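Local coordinates for protein putative Glycerophosphoryl diester phosphodiesterase (Silicibacter pomeroyi, PDB 3L12) that binds a magnesium ion and belongs to the glycerophosphoryl diester phosphodiesterase family of TIM-barrel proteins, at residues F5-G10 against D202-Y207; L146-K151 against P181-H186. All blocks are in the same frame, centred on the assembly; numbering follows the deposited sequence.

Both contacts belong to one TIM barrel and meet at strand 183-187, which pairs with strand 145-150 in interaction 2 and with strand 205-209, the strand entered by 202-207. Interaction 2 lies deeper, its centre about 7 Å from the centre of the chain, and is a ladder of backbone hydrogen bonds with a metal ligand among its side chains. Interaction 1, its centre about 14 Å from that of the chain, is less than half as large, mostly buried, with Asp-202 exposed at its border, and rests on side chains packed round a proline with a single hydrogen bond between the segments, from a side-chain amide. The two touch directly: Ser-206 OG lies 2.8 Å from His-186 ND1, a probable hydrogen bond.

Interaction 1: residues F5-G10 against D202-Y207; sequences FSQLEG and DLPTSY
A short 3-10 turn at residues 6-8, in the loop before the first strand 19-23 of the TIM barrel, packs against the chain leading into barrel strand 205-209. Apolar contact dominates, centred on Pro-204. The Phe-5 ring, its CG placed beside the backbone N (chi1 -69°), lies along the proline: Pro-204 CB sits over one face in a CH-pi contact, 4.0 Å from the ring centroid and displaced toward the rim. Leu-8 meets the pyrrolidine ring tip to tip, CD2 standing 3.7 Å from Pro-204 CG. Gln-7 crosses the proline obliquely, bent at chi2 (84°), so that its amide lies against Pro-204 CD. The proline is thus held on three of its carbons, and Phe-5, Leu-8 and Pro-204 all also touch Gln-247 of a neighbouring loop.

Between the segments the polar contact is made by the end of Gln-7. Its NE2 bonds to the backbone oxygen of Glu-180 as well as to that of Asp-202, so one amide nitrogen ties the turn to the approaches of two adjacent strands. Within the turn, Leu-8 N donates to Phe-5 O. The bond from Gln-7 NE2 to Asp-202 O is 3.2 Å long and bent, 140° at the hydrogen, with the donor above the carbonyl plane.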
ATOM      1  N   PHE A   5      26.050  17.095  10.377  1.00 23.05           N
ATOM      2  CA  PHE A   5      25.004  17.113   9.354  1.00 18.07           C
ATOM      3  C   PHE A   5      23.706  16.621  10.001  1.00 16.65           C
ATOM      4  O   PHE A   5      23.574  15.436  10.288  1.00 14.72           O
ATOM      5  CB  PHE A   5      25.363  16.187   8.213  1.00 16.37           C
ATOM      6  CG  PHE A   5      26.520  16.653   7.372  1.00 15.41           C
ATOM      7  CD1 PHE A   5      26.325  17.578   6.368  1.00 14.41           C
ATOM      8  CD2 PHE A   5      27.771  16.098   7.523  1.00 14.37           C
ATOM      9  CE1 PHE A   5      27.381  17.983   5.558  1.00 15.09           C
ATOM     10  CE2 PHE A   5      28.828  16.502   6.712  1.00 16.50           C
ATOM     11  CZ  PHE A   5      28.628  17.453   5.733  1.00 15.14           C
ATOM     12  N   SER A   6      22.750  17.524  10.190  1.00 16.20           N
ATOM     13  CA  SER A   6      21.489  17.194  10.873  1.00 18.47           C
ATOM     14  C   SER A   6      20.639  16.215  10.060  1.00 17.62           C
ATOM     15  O   SER A   6      19.786  15.461  10.592  1.00 18.31           O
ATOM     16  CB  SER A   6      20.702  18.477  11.150  1.00 21.12           C
ATOM     17  OG  SER A   6      19.982  18.844   9.988  1.00 25.59           O
ATOM     18  N   GLN A   7      20.878  16.194   8.759  1.00 13.46           N
ATOM     19  CA  GLN A   7      20.164  15.291   7.876  1.00 12.85           C
ATOM     20  C   GLN A   7      20.441  13.813   8.207  1.00 14.04           C
ATOM     21  O   GLN A   7      19.613  12.946   7.910  1.00 15.35           O
ATOM     22  CB  GLN A   7      20.538  15.514   6.409  1.00 13.61           C
ATOM     23  CG  GLN A   7      20.396  16.941   5.873  1.00 12.99           C
ATOM     24  CD  GLN A   7      21.604  17.840   6.151  1.00 14.71           C
ATOM     25  OE1 GLN A   7      22.507  17.513   6.938  1.00 11.96           O
ATOM     26  NE2 GLN A   7      21.624  18.980   5.480  1.00 14.07           N
ATOM     27  N   LEU A   8      21.617  13.527   8.747  1.00 12.42           N
ATOM     28  CA  LEU A   8      22.001  12.145   9.019  1.00 11.99           C
ATOM     29  C   LEU A   8      21.289  11.549  10.219  1.00 11.60           C
ATOM     30  O   LEU A   8      21.333  10.331  10.385  1.00 11.16           O
ATOM     31  CB  LEU A   8      23.513  12.047   9.187  1.00 12.62           C
ATOM     32  CG  LEU A   8      24.334  12.561   7.991  1.00 13.02           C
ATOM     33  CD1 LEU A   8      25.818  12.468   8.305  1.00 14.09           C
ATOM     34  CD2 LEU A   8      23.983  11.794   6.688  1.00 12.39           C
ATOM     35  N   GLU A   9      20.615  12.378  11.022  1.00 11.60           N
ATOM     36  CA  GLU A   9      19.897  11.889  12.205  1.00 13.79           C
ATOM     37  C   GLU A   9      18.858  10.829  11.831  1.00 12.79           C
ATOM     38  O   GLU A   9      18.716   9.832  12.550  1.00 13.24           O
ATOM     39  CB  GLU A   9      19.271  13.062  12.976  1.00 16.33           C
ATOM     40  CG  GLU A   9      20.333  13.941  13.649  1.00 21.05           C
ATOM     41  CD  GLU A   9      19.766  15.234  14.247  1.00 24.63           C
ATOM     42  OE1 GLU A   9      18.513  15.317  14.383  1.00 28.97           O
ATOM     43  OE2 GLU A   9      20.582  16.151  14.572  1.00 27.34           O
ATOM     44  N   GLY A  10      18.188  10.985  10.691  1.00 12.07           N
ATOM     45  CA  GLY A  10      17.197  10.020  10.275  1.00 11.73           C
ATOM     46  C   GLY A  10      17.713   8.814   9.490  1.00 10.95           C
ATOM     47  O   GLY A  10      16.919   7.944   9.124  1.00 12.10           O
ATOM     48  N   ASP A 202      26.757  22.023   2.775  1.00  9.09           N
ATOM     49  CA  ASP A 202      25.840  21.796   3.873  1.00 11.16           C
ATOM     50  C   ASP A 202      25.048  20.502   3.740  1.00 10.22           C
ATOM     51  O   ASP A 202      24.524  20.037   4.733  1.00 10.49           O
ATOM     52  CB  ASP A 202      24.881  22.988   4.040  1.00 13.63           C
ATOM     53  CG  ASP A 202      24.177  23.416   2.741  1.00 19.21           C
ATOM     54  OD1 ASP A 202      24.855  23.716   1.697  1.00 20.22           O
ATOM     55  OD2 ASP A 202      22.916  23.499   2.793  1.00 22.57           O
ATOM     56  N   LEU A 203      24.994  19.905   2.538  1.00  8.79           N
ATOM     57  CA  LEU A 203      24.238  18.676   2.307  1.00  8.14           C
ATOM     58  C   LEU A 203      25.206  17.506   2.259  1.00  8.19           C
ATOM     59  O   LEU A 203      26.204  17.552   1.506  1.00  8.46           O
ATOM     60  CB  LEU A 203      23.409  18.762   1.023  1.00  8.40           C
ATOM     61  CG  LEU A 203      22.477  19.955   0.859  1.00  8.83           C
ATOM     62  CD1 LEU A 203      21.693  19.794  -0.461  1.00 10.56           C
ATOM     63  CD2 LEU A 203      21.526  20.090   2.026  1.00  9.81           C
ATOM     64  N   PRO A 204      24.950  16.462   3.058  1.00 10.17           N
ATOM     65  CA  PRO A 204      25.864  15.351   3.003  1.00  9.22           C
ATOM     66  C   PRO A 204      25.742  14.604   1.664  1.00  8.05           C
ATOM     67  O   PRO A 204      24.723  14.709   0.976  1.00  8.22           O
ATOM     68  CB  PRO A 204      25.482  14.504   4.222  1.00 10.76           C
ATOM     69  CG  PRO A 204      24.052  14.789   4.458  1.00 12.79           C
ATOM     70  CD  PRO A 204      23.846  16.229   4.000  1.00 10.07           C
ATOM     71  N   THR A 205      26.801  13.858   1.331  1.00  8.33           N
ATOM     72  CA  THR A 205      26.908  13.108   0.098  1.00  7.72           C
ATOM     73  C   THR A 205      26.929  11.611   0.441  1.00  7.91           C
ATOM     74  O   THR A 205      27.575  11.189   1.427  1.00  9.56           O
ATOM     75  CB  THR A 205      28.165  13.523  -0.732  1.00  8.53           C
ATOM     76  OG1 THR A 205      29.325  13.442   0.089  1.00  9.49           O
ATOM     77  CG2 THR A 205      28.036  14.971  -1.257  1.00  8.78           C
ATOM     78  N   SER A 206      26.266  10.843  -0.415  1.00  8.43           N
ATOM     79  CA  SER A 206      26.087   9.401  -0.265  1.00  8.73           C
ATOM     80  C   SER A 206      26.493   8.672  -1.543  1.00  8.16           C
ATOM     81  O   SER A 206      25.994   8.966  -2.619  1.00  7.46           O
ATOM     82  CB  SER A 206      24.613   9.158   0.040  1.00  9.62           C
ATOM     83  OG  SER A 206      24.299   7.794   0.048  1.00  9.49           O
ATOM     84  N   TYR A 207      27.399   7.704  -1.397  1.00  7.53           N
ATOM     85  CA  TYR A 207      28.077   7.025  -2.498  1.00  8.72           C
ATOM     86  C   TYR A 207      27.560   5.601  -2.718  1.00  7.80           C
ATOM     87  O   TYR A 207      27.785   4.710  -1.872  1.00 10.90           O
ATOM     88  CB  TYR A 207      29.570   6.989  -2.177  1.00  9.75           C
ATOM     89  CG  TYR A 207      30.292   8.335  -2.368  1.00  9.55           C
ATOM     90  CD1 TYR A 207      30.043   9.434  -1.531  1.00  9.80           C
ATOM     91  CD2 TYR A 207      31.258   8.495  -3.352  1.00  9.92           C
ATOM     92  CE1 TYR A 207      30.727  10.637  -1.708  1.00  9.40           C
ATOM     93  CE2 TYR A 207      31.946   9.721  -3.537  1.00 10.53           C
ATOM     94  CZ  TYR A 207      31.650  10.790  -2.733  1.00 10.67           C
ATOM     95  OH  TYR A 207      32.283  12.014  -2.914  1.00 10.21           O
TER

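Interaction 2: residues L146-K151 against P181-H186; sequences LLLELK and PRTVMH. With MG (magnesium ion), chain C.
Strands 145-150 and 183-187 are neighbouring parallel strands of the TIM barrel, joined through helix 160-176 as a beta-alpha-beta unit. Their side chains alternate between two faces of the sheet. On one, Leu-147 lies across His-186: with CG anti to the backbone N (chi1 -161°), the leucine sets CG over the centre of the imidazole, 3.7 Å from the centroid, a CH-pi contact. Glu-149 comes to the same histidine at its edge, CB standing 3.7 Å from His-186 CD2, and its carboxylate is turned almost perpendicular to the ring, 88° between planes. The ring is further fixed at ND1, which is engaged by Ser-206 OG, and NE2 is hydrogen-bonded to an unidentified molecule, probably from the crystallisation liquor. Beyond CG the glutamate is extended and carries OE1 to the magnesium ion, where Glu-50, Asp-52 and two waters are also ligands; direct coordination by Glu-149 OE1, 2.0 Å from MG, is expected to keep the carboxylate ionised.

The other face looks to helix 160-176. Here Leu-148 and Thr-183 run alongside each other, while Met-185, a selenomethionine bent at chi2 and chi3, brings CE to 4.1 Å from Leu-150 CD1. Val-170 of the helix touches both Leu-148 and Met-185.

Five backbone hydrogen bonds set the parallel register, Leu-146 beside Thr-183 through Glu-149 beside His-186, running from Leu-146 N to Arg-182 O at one end to Leu-150 N and His-186 O at the other. That last bond, 2.8 Å from Leu-150 N to His-186 O, lies nearly along the C=O axis, and the same oxygen also receives a CA-H...O contact from Glu-149 CA at 3.1 Å.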
ATOM      1  N   LEU A 146      15.307  12.451   2.916  1.00  9.53           N
ATOM      2  CA  LEU A 146      15.342  12.197   1.478  1.00 10.00           C
ATOM      3  C   LEU A 146      16.732  11.772   0.995  1.00 11.61           C
ATOM      4  O   LEU A 146      17.730  12.476   1.194  1.00 12.17           O
ATOM      5  CB  LEU A 146      14.956  13.485   0.748  1.00 11.17           C
ATOM      6  CG  LEU A 146      13.655  14.187   1.142  1.00 11.02           C
ATOM      7  CD1 LEU A 146      13.521  15.461   0.315  1.00 13.90           C
ATOM      8  CD2 LEU A 146      12.447  13.342   0.947  1.00 11.97           C
ATOM      9  N   LEU A 147      16.790  10.617   0.362  1.00  8.14           N
ATOM     10  CA  LEU A 147      17.977  10.103  -0.270  1.00 10.07           C
ATOM     11  C   LEU A 147      17.703  10.380  -1.758  1.00  9.01           C
ATOM     12  O   LEU A 147      17.016   9.628  -2.449  1.00  8.70           O
ATOM     13  CB  LEU A 147      18.073   8.624   0.065  1.00 12.09           C
ATOM     14  CG  LEU A 147      19.360   7.898  -0.066  1.00 13.27           C
ATOM     15  CD1 LEU A 147      20.526   8.577   0.778  1.00 13.91           C
ATOM     16  CD2 LEU A 147      19.161   6.458   0.355  1.00 13.08           C
ATOM     17  N   LEU A 148      18.217  11.518  -2.219  1.00  8.17           N
ATOM     18  CA  LEU A 148      17.943  12.041  -3.556  1.00  7.89           C
ATOM     19  C   LEU A 148      19.022  11.553  -4.502  1.00  7.33           C
ATOM     20  O   LEU A 148      20.187  11.996  -4.481  1.00  8.05           O
ATOM     21  CB  LEU A 148      17.851  13.560  -3.460  1.00  8.67           C
ATOM     22  CG  LEU A 148      17.402  14.336  -4.676  1.00  7.72           C
ATOM     23  CD1 LEU A 148      17.054  15.742  -4.211  1.00 10.17           C
ATOM     24  CD2 LEU A 148      18.425  14.335  -5.846  1.00  7.69           C
ATOM     25  N   GLU A 149      18.641  10.576  -5.319  1.00  6.17           N
ATOM     26  CA  GLU A 149      19.602   9.952  -6.253  1.00  6.42           C
ATOM     27  C   GLU A 149      19.684  10.811  -7.522  1.00  7.35           C
ATOM     28  O   GLU A 149      18.720  10.873  -8.308  1.00  7.96           O
ATOM     29  CB  GLU A 149      19.259   8.507  -6.603  1.00  6.50           C
ATOM     30  CG  GLU A 149      20.423   7.851  -7.341  1.00  7.41           C
ATOM     31  CD  GLU A 149      20.212   6.445  -7.850  1.00  8.93           C
ATOM     32  OE1 GLU A 149      19.368   5.707  -7.339  1.00  7.72           O
ATOM     33  OE2 GLU A 149      21.007   6.057  -8.778  1.00 10.10           O
ATOM     34  N   LEU A 150      20.828  11.453  -7.726  1.00  8.12           N
ATOM     35  CA  LEU A 150      21.081  12.162  -8.972  1.00  9.50           C
ATOM     36  C   LEU A 150      21.501  11.127 -10.020  1.00 10.66           C
ATOM     37  O   LEU A 150      22.507  10.438  -9.813  1.00  9.67           O
ATOM     38  CB  LEU A 150      22.180  13.178  -8.785  1.00 10.45           C
ATOM     39  CG  LEU A 150      21.810  14.405  -7.919  1.00 10.68           C
ATOM     40  CD1 LEU A 150      22.189  14.103  -6.495  1.00 11.89           C
ATOM     41  CD2 LEU A 150      22.479  15.675  -8.389  1.00 13.80           C
ATOM     42  N   LYS A 151      20.714  11.022 -11.097  1.00 12.83           N
ATOM     43  CA  LYS A 151      20.905  10.038 -12.195  1.00 16.38           C
ATOM     44  C   LYS A 151      21.360  10.841 -13.398  1.00 18.48           C
ATOM     45  O   LYS A 151      20.578  11.517 -14.090  1.00 17.93           O
ATOM     46  CB  LYS A 151      19.622   9.237 -12.470  1.00 19.88           C
ATOM     47  CG  LYS A 151      19.765   8.055 -13.448  1.00 24.84           C
ATOM     48  CD  LYS A 151      20.485   6.911 -12.728  1.00 26.39           C
ATOM     49  CE  LYS A 151      20.305   5.545 -13.375  1.00 28.45           C
ATOM     50  NZ  LYS A 151      21.403   5.319 -14.355  1.00 28.61           N
ATOM     51  N   PRO A 181      17.351  20.577   5.476  1.00  9.79           N
ATOM     52  CA  PRO A 181      17.538  19.750   6.685  1.00 10.08           C
ATOM     53  C   PRO A 181      17.201  18.283   6.574  1.00  9.74           C
ATOM     54  O   PRO A 181      17.476  17.496   7.523  1.00  9.85           O
ATOM     55  CB  PRO A 181      16.571  20.388   7.703  1.00 10.22           C
ATOM     56  CG  PRO A 181      16.380  21.777   7.238  1.00 10.75           C
ATOM     57  CD  PRO A 181      16.389  21.666   5.721  1.00 10.57           C
ATOM     58  N   ARG A 182      16.583  17.905   5.462  1.00 11.03           N
ATOM     59  CA  ARG A 182      16.215  16.512   5.220  1.00  9.80           C
ATOM     60  C   ARG A 182      16.874  15.867   4.017  1.00  9.86           C
ATOM     61  O   ARG A 182      16.711  14.654   3.807  1.00 10.87           O
ATOM     62  CB  ARG A 182      14.712  16.460   4.964  1.00 11.76           C
ATOM     63  CG  ARG A 182      13.831  16.758   6.184  1.00 13.43           C
ATOM     64  CD  ARG A 182      13.930  15.635   7.163  1.00 15.30           C
ATOM     65  NE  ARG A 182      12.912  15.798   8.180  1.00 18.20           N
ATOM     66  CZ  ARG A 182      13.073  16.510   9.274  1.00 22.32           C
ATOM     67  NH1 ARG A 182      14.217  17.120   9.508  1.00 22.12           N
ATOM     68  NH2 ARG A 182      12.076  16.621  10.146  1.00 25.43           N
ATOM     69  N   THR A 183      17.665  16.602   3.253  1.00  8.76           N
ATOM     70  CA  THR A 183      18.186  16.085   1.995  1.00  8.25           C
ATOM     71  C   THR A 183      19.641  15.611   2.002  1.00  8.26           C
ATOM     72  O   THR A 183      20.540  16.284   2.481  1.00  8.46           O
ATOM     73  CB  THR A 183      18.060  17.183   0.914  1.00  9.62           C
ATOM     74  OG1 THR A 183      16.683  17.581   0.803  1.00 11.00           O
ATOM     75  CG2 THR A 183      18.591  16.673  -0.447  1.00 10.21           C
ATOM     76  N   VAL A 184      19.816  14.439   1.394  1.00  8.41           N
ATOM     77  CA  VAL A 184      21.096  13.826   1.191  1.00  8.38           C
ATOM     78  C   VAL A 184      21.313  13.638  -0.295  1.00  7.96           C
ATOM     79  O   VAL A 184      20.461  13.080  -0.982  1.00  9.36           O
ATOM     80  CB  VAL A 184      21.183  12.452   1.888  1.00  9.80           C
ATOM     81  CG1 VAL A 184      22.553  11.800   1.662  1.00 10.43           C
ATOM     82  CG2 VAL A 184      20.889  12.595   3.360  1.00 10.88           C
HETATM   83  N   MSE A 185      22.447  14.112  -0.802  1.00  6.70           N
HETATM   84  CA  MSE A 185      22.784  14.004  -2.205  1.00  6.73           C
HETATM   85  C   MSE A 185      23.464  12.644  -2.437  1.00  7.39           C
HETATM   86  O   MSE A 185      24.472  12.356  -1.847  1.00  8.42           O
HETATM   87  CB  MSE A 185      23.634  15.196  -2.602  1.00  7.41           C
HETATM   88  CG  MSE A 185      22.929  16.537  -2.336  1.00  9.04           C
HETATM   89 SE   MSE A 185      21.444  16.956  -3.473  0.75  7.62          SE
HETATM   90  CE  MSE A 185      22.379  17.837  -4.863  1.00 13.55           C
ATOM     91  N   HIS A 186      22.885  11.833  -3.324  1.00  7.64           N
ATOM     92  CA  HIS A 186      23.165  10.395  -3.450  1.00  7.18           C
ATOM     93  C   HIS A 186      23.392  10.021  -4.903  1.00  7.27           C
ATOM     94  O   HIS A 186      22.624  10.463  -5.756  1.00  7.54           O
ATOM     95  CB  HIS A 186      21.915   9.737  -2.819  1.00  7.36           C
ATOM     96  CG  HIS A 186      21.809   8.248  -2.856  1.00  7.65           C
ATOM     97  ND1 HIS A 186      22.549   7.411  -2.047  1.00  8.81           N
ATOM     98  CD2 HIS A 186      20.907   7.457  -3.496  1.00  9.04           C
ATOM     99  CE1 HIS A 186      22.146   6.161  -2.240  1.00 10.24           C
ATOM    100  NE2 HIS A 186      21.150   6.165  -3.105  1.00  9.74           N
TER
HETATM  101 MG    MG C 313      17.537   5.014  -7.207  1.00 11.99          MG
HETATM  102  O   HOH W   1      17.785   3.858  -8.984  1.00  8.36           O
HETATM  103  O   HOH W   2      15.541   4.438  -7.150  1.00  6.36           O